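Local structure of DNA-entry nuclease (Competence-specific nuclease) (Streptococcus agalactiae ILRI112, 4QGO) at residues N31-L36 with V204-T209; A107-A112 with Q138-N143; N154-L159 with L200-A205; R171-P176 with H190-S195. The protein is a virulence-associated DNA-entry nuclease of the DNA/RNA non-specific endonuclease family that probably cleaves nucleic acids with the help of a metal ion. The protein carries 1 engineered substitution. All blocks are in the same frame, centred on the assembly; numbering follows the deposited sequence.

Contact 1: N31-L36 with V204-T209; sequences NGIYEL and VAIPNT
The Tyr34 ring meets Pro207 at its edge. Pro207 CG lies near the ring plane, 4.0 Å from Tyr34 CD2, and the two side chains cross at about a right angle. Ala205 O also sits at the ring edge. Tyr29 makes an edge-to-face pair with the same ring, and Tyr34 OH is hydrogen-bonded to Asp9 O. The strands are antiparallel neighbours. Tyr34 and Ala205 form a hydrogen-bonded pair, with Tyr34 N to Ala205 O at 3.0 Å and Ala205 N to Tyr34 O at 2.8 Å. Their side chains share one face, where Leu36 CD1 comes 4.2 Å from Ala205 CB. This face is covered by helix 12-22. Glu35 and Val204 are the adjoining non-hydrogen-bonded pair.

Toward helix 153-165 the contact is aliphatic. Ile33 CG2 lies 3.6 Å from Ile206 CD1, the two side chains running side by side. Ile206 leaves its backbone pointing away from segment 31-36, yet chi1 of -48° sets CG1 beside the backbone N, and chi2 of -64° then turns CD1 to Ile33. Ile33 CD1 meets Val204 CG1 at 4.1 Å. At Pro207 the nitrogen carries no proton, and its CD packs 3.7 Å from Gly32 O. The chemistry is thus two backbone bonds flanked by apolar contacts, and no charged pair joins the segments.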
loop_
_atom_site.group_PDB
_atom_site.type_symbol
_atom_site.label_atom_id
_atom_site.label_comp_id
_atom_site.label_asym_id
_atom_site.label_seq_id
_atom_site.Cartn_x
_atom_site.Cartn_y
_atom_site.Cartn_z
ATOM N N ASN A 31 2.382 -8.082 14.157
ATOM C CA ASN A 31 1.791 -8.903 13.102
ATOM C C ASN A 31 2.426 -8.651 11.740
ATOM O O ASN A 31 1.728 -8.660 10.730
ATOM C CB ASN A 31 0.284 -8.635 12.980
ATOM C CG ASN A 31 -0.485 -8.965 14.241
ATOM O OD1 ASN A 31 -1.120 -8.092 14.839
ATOM N ND2 ASN A 31 -0.470 -10.233 14.629
ATOM N N GLY A 32 3.727 -8.372 11.710
ATOM C CA GLY A 32 4.422 -8.222 10.446
ATOM C C GLY A 32 4.385 -6.826 9.850
ATOM O O GLY A 32 5.007 -6.579 8.823
ATOM N N ILE A 33 3.685 -5.895 10.495
ATOM C CA ILE A 33 3.579 -4.540 9.956
ATOM C C ILE A 33 3.909 -3.511 11.036
ATOM O O ILE A 33 4.124 -3.880 12.190
ATOM C CB ILE A 33 2.195 -4.296 9.293
ATOM C CG1 ILE A 33 1.020 -4.574 10.245
ATOM C CG2 ILE A 33 2.048 -5.224 8.077
ATOM C CD1 ILE A 33 0.765 -3.506 11.312
ATOM N N TYR A 34 3.967 -2.233 10.670
ATOM C CA TYR A 34 4.124 -1.178 11.668
ATOM C C TYR A 34 2.810 -0.442 11.861
ATOM O O TYR A 34 2.276 0.159 10.921
ATOM C CB TYR A 34 5.244 -0.203 11.276
ATOM C CG TYR A 34 6.623 -0.772 11.486
ATOM C CD1 TYR A 34 7.259 -0.661 12.716
ATOM C CD2 TYR A 34 7.288 -1.427 10.460
ATOM C CE1 TYR A 34 8.518 -1.199 12.918
ATOM C CE2 TYR A 34 8.549 -1.969 10.654
ATOM C CZ TYR A 34 9.159 -1.845 11.883
ATOM O OH TYR A 34 10.414 -2.378 12.082
ATOM N N GLU A 35 2.293 -0.508 13.080
ATOM C CA GLU A 35 1.166 0.303 13.482
ATOM C C GLU A 35 1.731 1.686 13.788
ATOM O O GLU A 35 2.739 1.800 14.503
ATOM C CB GLU A 35 0.521 -0.307 14.723
ATOM C CG GLU A 35 -0.697 0.420 15.239
ATOM C CD GLU A 35 -1.225 -0.181 16.535
ATOM O OE1 GLU A 35 -1.919 0.537 17.286
ATOM O OE2 GLU A 35 -0.940 -1.368 16.812
ATOM N N LEU A 36 1.108 2.727 13.237
ATOM C CA LEU A 36 1.594 4.093 13.421
ATOM C C LEU A 36 0.622 4.893 14.260
ATOM O O LEU A 36 -0.590 4.769 14.088
ATOM C CB LEU A 36 1.710 4.792 12.060
ATOM C CG LEU A 36 2.471 4.035 10.973
ATOM C CD1 LEU A 36 2.528 4.889 9.712
ATOM C CD2 LEU A 36 3.864 3.653 11.442
ATOM N N VAL A 204 -1.208 2.384 9.261
ATOM C CA VAL A 204 -0.144 1.385 9.240
ATOM C C VAL A 204 0.853 1.631 8.115
ATOM O O VAL A 204 0.545 2.287 7.102
ATOM C CB VAL A 204 -0.708 -0.054 9.082
ATOM C CG1 VAL A 204 -1.665 -0.424 10.229
ATOM C CG2 VAL A 204 -1.405 -0.195 7.744
ATOM N N ALA A 205 2.054 1.094 8.296
ATOM C CA ALA A 205 3.031 1.021 7.216
ATOM C C ALA A 205 3.315 -0.444 6.950
ATOM O O ALA A 205 3.695 -1.175 7.856
ATOM C CB ALA A 205 4.316 1.752 7.590
ATOM N N ILE A 206 3.098 -0.877 5.708
ATOM C CA ILE A 206 3.350 -2.254 5.298
ATOM C C ILE A 206 4.738 -2.305 4.680
ATOM O O ILE A 206 4.950 -1.752 3.600
ATOM C CB ILE A 206 2.359 -2.705 4.208
ATOM C CG1 ILE A 206 0.910 -2.350 4.569
ATOM C CG2 ILE A 206 2.541 -4.198 3.916
ATOM C CD1 ILE A 206 0.389 -3.039 5.774
ATOM N N PRO A 207 5.703 -2.946 5.361
ATOM C CA PRO A 207 7.053 -2.950 4.784
ATOM C C PRO A 207 7.070 -3.619 3.403
ATOM O O PRO A 207 6.440 -4.669 3.204
ATOM C CB PRO A 207 7.870 -3.770 5.805
ATOM C CG PRO A 207 7.094 -3.579 7.122
ATOM C CD PRO A 207 5.653 -3.612 6.678
ATOM N N ASN A 208 7.781 -3.004 2.460
ATOM C CA ASN A 208 7.922 -3.572 1.125
ATOM C C ASN A 208 9.094 -4.531 1.115
ATOM O O ASN A 208 10.139 -4.288 0.489
ATOM C CB ASN A 208 8.104 -2.476 0.082
ATOM C CG ASN A 208 7.746 -2.948 -1.307
ATOM O OD1 ASN A 208 7.146 -4.021 -1.474
ATOM N ND2 ASN A 208 8.101 -2.150 -2.319
ATOM N N THR A 209 8.896 -5.626 1.837
ATOM C CA THR A 209 9.953 -6.584 2.128
ATOM C C THR A 209 9.446 -8.009 1.958
ATOM O O THR A 209 8.237 -8.260 1.892
ATOM C CB THR A 209 10.470 -6.414 3.581
ATOM O OG1 THR A 209 9.386 -6.604 4.507
ATOM C CG2 THR A 209 11.075 -5.026 3.789
#

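Contact 2: A107-A112 with Q138-N143; sequences AVDKGA and QTAHSN. Engineered in segment 107-112: Ala112 (natural residue His).
Asp109 and Asn143 cross at about a right angle, with carboxylate and amide planes 83° apart. Chi1 of -179° sets Asn143 CG anti to the backbone N, on the side of the strand, and chi2 (76°) then sets the turn of the amide. Its ND2 gives a weak, bent hydrogen bond to Asp109 OD2 at 3.1 Å. With Asp109 CG beside its own backbone N, OD2 comes to Asn143 ND2 and to Ala140 CA. The carboxylate is held further by outside donors: His106 NE2 bonds OD1, and Gln144 NE2 bonds OD2. The other end of the Asn143 amide faces water: OD1 lies 3.0 Å from water 1, and this water accepts from Ala112 N.

Gln138 is extended beyond CG and runs beside Gly111. Its OE1 comes 3.4 Å from Gly111 CA, where no side chain intervenes. Gln138 NE2 goes on to Gln153 OE1. Thr139 is the N-cap of the helix that follows: its OG1 accepts from Ser142 N at 3.1 Å.

The backbones pair at Asp109 and Gln138, with Asp109 N to Gln138 O at 2.8 Å and Gln138 N to Asp109 O at 3.1 Å. Just past the strand, Ala140 N donates to Ala107 O at 2.9 Å. Ala112 is engineered; the natural residue is His. Two antiparallel strands joined by a long connection, with a histidine naturally at the end of the first and helix after the second, are consistent with the beta-beta-alpha motif of the His-Me finger nucleases.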
loop_
_atom_site.group_PDB
_atom_site.type_symbol
_atom_site.label_atom_id
_atom_site.label_comp_id
_atom_site.label_asym_id
_atom_site.label_seq_id
_atom_site.Cartn_x
_atom_site.Cartn_y
_atom_site.Cartn_z
ATOM N N ALA A 107 9.233 -12.903 -6.878
ATOM C CA ALA A 107 9.611 -11.887 -5.894
ATOM C C ALA A 107 8.632 -10.722 -5.800
ATOM O O ALA A 107 8.323 -10.272 -4.694
ATOM C CB ALA A 107 10.995 -11.360 -6.186
ATOM N N VAL A 108 8.146 -10.242 -6.942
ATOM C CA VAL A 108 7.361 -9.001 -6.966
ATOM C C VAL A 108 6.056 -9.101 -7.748
ATOM O O VAL A 108 5.928 -9.921 -8.659
ATOM C CB VAL A 108 8.178 -7.806 -7.501
ATOM C CG1 VAL A 108 9.316 -7.466 -6.545
ATOM C CG2 VAL A 108 8.706 -8.077 -8.916
ATOM N N ASP A 109 5.105 -8.253 -7.351
ATOM C CA ASP A 109 3.794 -8.132 -7.978
ATOM C C ASP A 109 3.587 -6.676 -8.358
ATOM O O ASP A 109 4.171 -5.776 -7.756
ATOM C CB ASP A 109 2.675 -8.478 -6.985
ATOM C CG ASP A 109 2.634 -9.942 -6.608
ATOM O OD1 ASP A 109 3.162 -10.782 -7.358
ATOM O OD2 ASP A 109 2.026 -10.254 -5.561
ATOM N N LYS A 110 2.762 -6.451 -9.370
ATOM C CA LYS A 110 2.265 -5.118 -9.643
ATOM C C LYS A 110 1.392 -4.767 -8.456
ATOM O O LYS A 110 0.334 -5.361 -8.247
ATOM C CB LYS A 110 1.465 -5.100 -10.941
ATOM C CG LYS A 110 2.336 -5.280 -12.178
ATOM C CD LYS A 110 1.500 -5.514 -13.433
ATOM C CE LYS A 110 2.381 -5.919 -14.606
ATOM N NZ LYS A 110 1.604 -6.580 -15.697
ATOM N N GLY A 111 1.862 -3.827 -7.649
ATOM C CA GLY A 111 1.106 -3.441 -6.464
ATOM C C GLY A 111 0.269 -2.184 -6.634
ATOM O O GLY A 111 0.812 -1.089 -6.759
ATOM N N ALA A 112 -1.055 -2.333 -6.631
ATOM C CA ALA A 112 -1.935 -1.168 -6.700
ATOM C C ALA A 112 -1.938 -0.387 -5.396
ATOM O O ALA A 112 -1.961 -0.973 -4.315
ATOM C CB ALA A 112 -3.355 -1.602 -7.022
ATOM N N GLN A 138 5.947 -4.125 -5.830
ATOM C CA GLN A 138 5.655 -4.497 -4.453
ATOM C C GLN A 138 6.008 -5.957 -4.224
ATOM O O GLN A 138 5.734 -6.823 -5.079
ATOM C CB GLN A 138 4.176 -4.258 -4.131
ATOM C CG GLN A 138 3.863 -4.388 -2.637
ATOM C CD GLN A 138 2.449 -3.961 -2.308
ATOM O OE1 GLN A 138 1.537 -4.124 -3.124
ATOM N NE2 GLN A 138 2.255 -3.406 -1.114
ATOM N N THR A 139 6.614 -6.247 -3.081
ATOM C CA THR A 139 6.956 -7.644 -2.818
ATOM C C THR A 139 5.691 -8.518 -2.833
ATOM O O THR A 139 4.600 -8.068 -2.451
ATOM C CB THR A 139 7.726 -7.848 -1.503
ATOM O OG1 THR A 139 6.853 -7.586 -0.389
ATOM C CG2 THR A 139 8.948 -6.937 -1.457
ATOM N N ALA A 140 5.837 -9.759 -3.290
ATOM C CA ALA A 140 4.711 -10.678 -3.301
ATOM C C ALA A 140 4.132 -10.832 -1.903
ATOM O O ALA A 140 2.914 -10.833 -1.739
ATOM C CB ALA A 140 5.132 -12.036 -3.854
ATOM N N HIS A 141 5.000 -10.954 -0.895
ATOM C CA HIS A 141 4.522 -11.082 0.470
ATOM C C HIS A 141 3.690 -9.886 0.917
ATOM O O HIS A 141 2.599 -10.048 1.463
ATOM C CB HIS A 141 5.672 -11.236 1.448
ATOM C CG HIS A 141 5.236 -11.107 2.867
ATOM N ND1 HIS A 141 4.532 -12.097 3.520
ATOM C CD2 HIS A 141 5.339 -10.077 3.738
ATOM C CE1 HIS A 141 4.256 -11.693 4.750
ATOM N NE2 HIS A 141 4.740 -10.474 4.909
ATOM N N SER A 142 4.222 -8.686 0.715
ATOM C CA SER A 142 3.535 -7.514 1.241
ATOM C C SER A 142 2.282 -7.155 0.434
ATOM O O SER A 142 1.348 -6.561 0.971
ATOM C CB SER A 142 4.492 -6.329 1.420
ATOM O OG SER A 142 4.858 -5.739 0.177
ATOM N N ASN A 143 2.242 -7.540 -0.838
ATOM C CA ASN A 143 1.040 -7.399 -1.637
ATOM C C ASN A 143 -0.046 -8.393 -1.227
ATOM O O ASN A 143 -1.193 -8.015 -0.984
ATOM C CB ASN A 143 1.382 -7.585 -3.124
ATOM C CG ASN A 143 0.175 -7.422 -4.020
ATOM O OD1 ASN A 143 -0.277 -6.304 -4.260
ATOM N ND2 ASN A 143 -0.338 -8.523 -4.544
HETATM O O HOH W 1 -2.129 -5.013 -6.203
#

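Contact 3: N154-L159 with L200-A205; sequences NYYESL and LEFNVA
Tyr156 reaches from helix 153-165 between Phe202 and Val204 of the strand. Its CB starts 3.9 Å from Phe202 CZ. Chi1 of -73° puts CG beside the backbone N, and the ring runs on from there to Phe202 and Val204. CD1 stands over the centre of the Phe202 face, 3.5 Å above its plane. This is a T-shaped pair, with the edge of Tyr156 toward the face of Phe202, centroids 4.8 Å apart and planes at 66°. CE1 and CZ then pass to Val204 CG1, each at 3.6 Å. At the tip, Tyr156 OH comes 3.4 Å from the same methyl, and its polar partner is Arg151 NH1.

Val204 supplies a second contact. Its CG2 sits over the centre of one Tyr156 face, 3.9 Å from the centroid, in a CH-pi contact. The opposite face carries Tyr155 CD2, offset toward the rim. One turn further along the helix, Leu159 CD1 touches Phe202 CD2 at 4.2 Å, and Leu159 CB packs on Leu200 CD1 at 4.3 Å.

Leu200, Phe202 and Val204 all turn toward the helix, while Asn203 turns away from it and bonds His190 NE2 on the far side of the sheet. No hydrogen bond crosses the contact. Helix and strand run nearly antiparallel, at 162°. It is a helix-on-sheet packing with an aromatic and aliphatic interior, joining helix 153-165 to the large antiparallel sheet of this nuclease domain.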
loop_
_atom_site.group_PDB
_atom_site.type_symbol
_atom_site.label_atom_id
_atom_site.label_comp_id
_atom_site.label_asym_id
_atom_site.label_seq_id
_atom_site.Cartn_x
_atom_site.Cartn_y
_atom_site.Cartn_z
ATOM N N ASN A 154 -3.056 -6.713 1.427
ATOM C CA ASN A 154 -4.334 -7.389 1.191
ATOM C C ASN A 154 -5.183 -7.457 2.461
ATOM O O ASN A 154 -6.394 -7.293 2.401
ATOM C CB ASN A 154 -4.114 -8.817 0.660
ATOM C CG ASN A 154 -4.223 -8.922 -0.862
ATOM O OD1 ASN A 154 -4.503 -7.947 -1.568
ATOM N ND2 ASN A 154 -4.003 -10.129 -1.374
ATOM N N TYR A 155 -4.550 -7.708 3.608
ATOM C CA TYR A 155 -5.295 -7.777 4.866
ATOM C C TYR A 155 -6.068 -6.477 5.127
ATOM O O TYR A 155 -7.258 -6.496 5.479
ATOM C CB TYR A 155 -4.361 -8.059 6.055
ATOM C CG TYR A 155 -5.099 -8.056 7.372
ATOM C CD1 TYR A 155 -5.823 -9.167 7.781
ATOM C CD2 TYR A 155 -5.090 -6.935 8.193
ATOM C CE1 TYR A 155 -6.532 -9.156 8.967
ATOM C CE2 TYR A 155 -5.798 -6.922 9.393
ATOM C CZ TYR A 155 -6.502 -8.039 9.765
ATOM O OH TYR A 155 -7.210 -8.031 10.950
ATOM N N TYR A 156 -5.376 -5.352 4.987
ATOM C CA TYR A 156 -5.992 -4.056 5.218
ATOM C C TYR A 156 -7.036 -3.708 4.179
ATOM O O TYR A 156 -8.087 -3.141 4.504
ATOM C CB TYR A 156 -4.918 -2.980 5.380
ATOM C CG TYR A 156 -4.263 -3.144 6.723
ATOM C CD1 TYR A 156 -4.812 -2.549 7.861
ATOM C CD2 TYR A 156 -3.148 -3.953 6.880
ATOM C CE1 TYR A 156 -4.242 -2.736 9.107
ATOM C CE2 TYR A 156 -2.569 -4.143 8.121
ATOM C CZ TYR A 156 -3.118 -3.526 9.225
ATOM O OH TYR A 156 -2.562 -3.711 10.472
ATOM N N GLU A 157 -6.767 -4.082 2.936
ATOM C CA GLU A 157 -7.772 -3.926 1.885
ATOM C C GLU A 157 -9.030 -4.731 2.196
ATOM O O GLU A 157 -10.141 -4.252 1.960
ATOM C CB GLU A 157 -7.191 -4.278 0.513
ATOM C CG GLU A 157 -6.193 -3.208 0.037
ATOM C CD GLU A 157 -5.357 -3.655 -1.129
ATOM O OE1 GLU A 157 -5.138 -4.870 -1.258
ATOM O OE2 GLU A 157 -4.906 -2.793 -1.920
ATOM N N SER A 158 -8.858 -5.929 2.748
ATOM C CA SER A 158 -10.001 -6.724 3.166
ATOM C C SER A 158 -10.811 -6.040 4.258
ATOM O O SER A 158 -12.044 -6.108 4.235
ATOM C CB SER A 158 -9.562 -8.106 3.639
ATOM O OG SER A 158 -9.032 -8.849 2.556
ATOM N N LEU A 159 -10.150 -5.381 5.209
ATOM C CA LEU A 159 -10.893 -4.647 6.228
ATOM C C LEU A 159 -11.744 -3.553 5.596
ATOM O O LEU A 159 -12.899 -3.339 5.983
ATOM C CB LEU A 159 -9.950 -4.011 7.260
ATOM C CG LEU A 159 -9.140 -4.970 8.126
ATOM C CD1 LEU A 159 -8.232 -4.169 9.063
ATOM C CD2 LEU A 159 -10.050 -5.900 8.918
ATOM N N LEU A 200 -14.328 1.741 11.851
ATOM C CA LEU A 200 -13.090 1.342 11.198
ATOM C C LEU A 200 -12.088 2.478 11.251
ATOM O O LEU A 200 -12.383 3.599 10.826
ATOM C CB LEU A 200 -13.330 0.972 9.735
ATOM C CG LEU A 200 -12.070 0.595 8.942
ATOM C CD1 LEU A 200 -11.495 -0.706 9.457
ATOM C CD2 LEU A 200 -12.373 0.491 7.446
ATOM N N GLU A 201 -10.902 2.190 11.772
ATOM C CA GLU A 201 -9.823 3.172 11.742
ATOM C C GLU A 201 -8.487 2.470 11.856
ATOM O O GLU A 201 -8.287 1.659 12.754
ATOM C CB GLU A 201 -9.973 4.213 12.856
ATOM C CG GLU A 201 -8.896 5.295 12.783
ATOM C CD GLU A 201 -9.161 6.497 13.668
ATOM O OE1 GLU A 201 -10.239 6.566 14.296
ATOM O OE2 GLU A 201 -8.279 7.394 13.721
ATOM N N PHE A 202 -7.583 2.766 10.935
ATOM C CA PHE A 202 -6.223 2.256 11.052
ATOM C C PHE A 202 -5.206 3.199 10.423
ATOM O O PHE A 202 -5.554 4.058 9.609
ATOM C CB PHE A 202 -6.074 0.809 10.522
ATOM C CG PHE A 202 -6.411 0.627 9.057
ATOM C CD1 PHE A 202 -5.549 1.069 8.063
ATOM C CD2 PHE A 202 -7.559 -0.059 8.684
ATOM C CE1 PHE A 202 -5.840 0.870 6.725
ATOM C CE2 PHE A 202 -7.857 -0.277 7.344
ATOM C CZ PHE A 202 -6.996 0.183 6.360
ATOM N N ASN A 203 -3.946 3.028 10.820
ATOM C CA ASN A 203 -2.843 3.824 10.319
ATOM C C ASN A 203 -1.629 2.913 10.405
ATOM O O ASN A 203 -1.105 2.671 11.495
ATOM C CB ASN A 203 -2.649 5.084 11.178
ATOM C CG ASN A 203 -1.679 6.063 10.558
ATOM O OD1 ASN A 203 -0.953 5.728 9.622
ATOM N ND2 ASN A 203 -1.658 7.288 11.080
ATOM N N VAL A 204 -1.208 2.384 9.261
ATOM C CA VAL A 204 -0.144 1.385 9.240
ATOM C C VAL A 204 0.853 1.631 8.115
ATOM O O VAL A 204 0.545 2.287 7.102
ATOM C CB VAL A 204 -0.708 -0.054 9.082
ATOM C CG1 VAL A 204 -1.665 -0.424 10.229
ATOM C CG2 VAL A 204 -1.405 -0.195 7.744
ATOM N N ALA A 205 2.054 1.094 8.296
ATOM C CA ALA A 205 3.031 1.021 7.216
ATOM C C ALA A 205 3.315 -0.444 6.950
ATOM O O ALA A 205 3.695 -1.175 7.856
ATOM C CB ALA A 205 4.316 1.752 7.590
#

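Contact 4: R171-P176 with H190-S195; sequences RYRVTP and HLEAKS. With SO4 (sulfate ion), chain C.
Arg173 grips the Glu192 carboxylate side-on with two nitrogens. NE bonds OE2 and NH2 bonds OE1, each at 2.9 Å. Both acceptors lie near the guanidinium plane, but the carboxylate is turned 47° from it. NE meets OE2 from above the carboxylate plane; NH2 comes to OE1 on the syn side, but also well out of that plane. The Arg173 chain bends at chi3 (59°), bringing NE round to Glu192 OE2.

Around this salt bridge, Thr41 OG1 bonds Glu192 OE1, and Asn42 OD1 takes Arg173 NH2. Water 2 lies 2.8 Å from both Glu192 OE2 and Thr175 OG1. Glu192 OE2 sits 3.3 Å above the His190 ring plane, toward the rim. His190 NE2 is held by Asn203 OD1.

Arg173 NH1 donates to sulfate O4 at 2.8 Å, and Arg171 NH2 adds a weak bond to the same oxygen. Arg171 NH1 bonds Asn67 OD1 and Ala68 O, and Asn67 ND2 also bonds the sulfate. The backbones beneath form the antiparallel ladder of hairpin 170-177/188-195. On the reverse face Val174 CG1 packs on Leu191 CD2. The guanidinium thus spans a buried carboxylate and a sulfate, probably from the crystallisation liquor; its charge would be expected to keep Glu192 ionised.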
loop_
_atom_site.group_PDB
_atom_site.type_symbol
_atom_site.label_atom_id
_atom_site.label_comp_id
_atom_site.label_asym_id
_atom_site.label_seq_id
_atom_site.Cartn_x
_atom_site.Cartn_y
_atom_site.Cartn_z
ATOM N N ARG A 171 -13.089 6.875 4.247
ATOM C CA ARG A 171 -12.057 7.780 3.754
ATOM C C ARG A 171 -10.722 7.021 3.830
ATOM O O ARG A 171 -10.431 6.376 4.823
ATOM C CB ARG A 171 -12.043 9.053 4.607
ATOM C CG ARG A 171 -11.028 10.097 4.197
ATOM C CD ARG A 171 -11.373 10.809 2.871
ATOM N NE ARG A 171 -10.392 11.870 2.675
ATOM C CZ ARG A 171 -9.183 11.693 2.151
ATOM N NH1 ARG A 171 -8.814 10.500 1.690
ATOM N NH2 ARG A 171 -8.343 12.713 2.070
ATOM N N TYR A 172 -9.933 7.081 2.757
ATOM C CA TYR A 172 -8.800 6.169 2.556
ATOM C C TYR A 172 -7.644 6.935 1.933
ATOM O O TYR A 172 -7.846 7.738 1.017
ATOM C CB TYR A 172 -9.256 5.058 1.601
ATOM C CG TYR A 172 -8.369 3.833 1.415
ATOM C CD1 TYR A 172 -7.800 3.171 2.497
ATOM C CD2 TYR A 172 -8.178 3.289 0.146
ATOM C CE1 TYR A 172 -7.019 2.026 2.307
ATOM C CE2 TYR A 172 -7.411 2.148 -0.045
ATOM C CZ TYR A 172 -6.844 1.519 1.033
ATOM O OH TYR A 172 -6.077 0.378 0.854
ATOM N N ARG A 173 -6.434 6.700 2.434
ATOM C CA ARG A 173 -5.245 7.363 1.915
ATOM C C ARG A 173 -4.094 6.372 1.886
ATOM O O ARG A 173 -3.782 5.748 2.898
ATOM C CB ARG A 173 -4.888 8.599 2.752
ATOM C CG ARG A 173 -3.678 9.404 2.240
ATOM C CD ARG A 173 -3.621 10.799 2.884
ATOM N NE ARG A 173 -3.539 10.750 4.348
ATOM C CZ ARG A 173 -4.027 11.680 5.167
ATOM N NH1 ARG A 173 -4.650 12.759 4.685
ATOM N NH2 ARG A 173 -3.902 11.534 6.482
ATOM N N VAL A 174 -3.489 6.216 0.711
ATOM C CA VAL A 174 -2.391 5.277 0.519
ATOM C C VAL A 174 -1.186 6.021 -0.044
ATOM O O VAL A 174 -1.272 6.673 -1.088
ATOM C CB VAL A 174 -2.794 4.150 -0.440
ATOM C CG1 VAL A 174 -1.613 3.226 -0.691
ATOM C CG2 VAL A 174 -3.987 3.360 0.124
ATOM N N THR A 175 -0.066 5.944 0.667
ATOM C CA THR A 175 1.111 6.720 0.299
ATOM C C THR A 175 2.331 5.817 0.251
ATOM O O THR A 175 2.752 5.294 1.277
ATOM C CB THR A 175 1.377 7.837 1.314
ATOM O OG1 THR A 175 0.174 8.603 1.528
ATOM C CG2 THR A 175 2.481 8.770 0.820
ATOM N N PRO A 176 2.904 5.622 -0.941
ATOM C CA PRO A 176 4.202 4.935 -1.005
ATOM C C PRO A 176 5.253 5.760 -0.270
ATOM O O PRO A 176 5.335 6.983 -0.482
ATOM C CB PRO A 176 4.512 4.895 -2.506
ATOM C CG PRO A 176 3.175 5.127 -3.196
ATOM C CD PRO A 176 2.422 6.044 -2.267
ATOM N N HIS A 190 2.176 3.187 3.124
ATOM C CA HIS A 190 1.440 3.777 4.237
ATOM C C HIS A 190 -0.056 3.717 3.938
ATOM O O HIS A 190 -0.504 4.303 2.959
ATOM C CB HIS A 190 1.905 5.232 4.411
ATOM C CG HIS A 190 1.346 5.931 5.611
ATOM N ND1 HIS A 190 1.524 7.285 5.810
ATOM C CD2 HIS A 190 0.642 5.481 6.677
ATOM C CE1 HIS A 190 0.939 7.639 6.941
ATOM N NE2 HIS A 190 0.404 6.564 7.491
ATOM N N LEU A 191 -0.824 2.995 4.759
ATOM C CA LEU A 191 -2.273 2.892 4.567
ATOM C C LEU A 191 -3.004 3.517 5.742
ATOM O O LEU A 191 -2.706 3.193 6.889
ATOM C CB LEU A 191 -2.728 1.429 4.460
ATOM C CG LEU A 191 -1.852 0.435 3.702
ATOM C CD1 LEU A 191 -2.460 -0.951 3.797
ATOM C CD2 LEU A 191 -1.718 0.855 2.253
ATOM N N GLU A 192 -3.980 4.377 5.447
ATOM C CA GLU A 192 -4.794 5.051 6.451
ATOM C C GLU A 192 -6.259 4.916 6.056
ATOM O O GLU A 192 -6.613 5.102 4.885
ATOM C CB GLU A 192 -4.431 6.528 6.499
ATOM C CG GLU A 192 -3.002 6.804 6.913
ATOM C CD GLU A 192 -2.682 8.268 6.786
ATOM O OE1 GLU A 192 -3.047 9.036 7.701
ATOM O OE2 GLU A 192 -2.090 8.658 5.762
ATOM N N ALA A 193 -7.119 4.604 7.023
ATOM C CA ALA A 193 -8.545 4.468 6.740
ATOM C C ALA A 193 -9.384 4.912 7.928
ATOM O O ALA A 193 -8.994 4.711 9.080
ATOM C CB ALA A 193 -8.896 3.029 6.354
ATOM N N LYS A 194 -10.547 5.492 7.639
ATOM C CA LYS A 194 -11.467 5.938 8.679
ATOM C C LYS A 194 -12.877 5.861 8.118
ATOM O O LYS A 194 -13.152 6.424 7.063
ATOM C CB LYS A 194 -11.121 7.375 9.086
ATOM C CG LYS A 194 -12.096 8.024 10.054
ATOM C CD LYS A 194 -12.057 7.319 11.392
ATOM C CE LYS A 194 -12.972 8.018 12.401
ATOM N NZ LYS A 194 -12.575 9.440 12.608
ATOM N N SER A 195 -13.771 5.165 8.813
ATOM C CA SER A 195 -15.176 5.169 8.408
ATOM C C SER A 195 -15.924 6.350 9.032
ATOM O O SER A 195 -15.538 6.862 10.093
ATOM C CB SER A 195 -15.860 3.842 8.759
ATOM O OG SER A 195 -15.933 3.659 10.164
HETATM S S SO4 C . -4.667 14.846 1.738
HETATM O O1 SO4 C . -3.555 14.174 1.085
HETATM O O2 SO4 C . -5.358 15.701 0.788
HETATM O O3 SO4 C . -4.191 15.676 2.852
HETATM O O4 SO4 C . -5.614 13.866 2.250
HETATM O O HOH W 2 -1.078 7.238 3.605
#

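Contacts 1 and 4 pair strands of one antiparallel sheet, and contact 3 packs a helix on it. In this sheet strands 33-36, 201-207, 188-195 and 170-177 lie in that order. Centres are about 10 Å apart for contacts 1 and 3, which share Val204 and Ala205, and about 8 Å for 3 and 4. Contact 2 uses the separate two-stranded sheet, its centre about 14 Å from that of contact 1, which it touches through Asn208 and Thr209. Along the chain, contact 4 is nested in the loop closed by contact 3, and contacts 2 and 4 lie inside that of contact 1. Helix 153-165 also touches contact 2 (Asn154 on Asn143), between the sheet and the probable active-site strands.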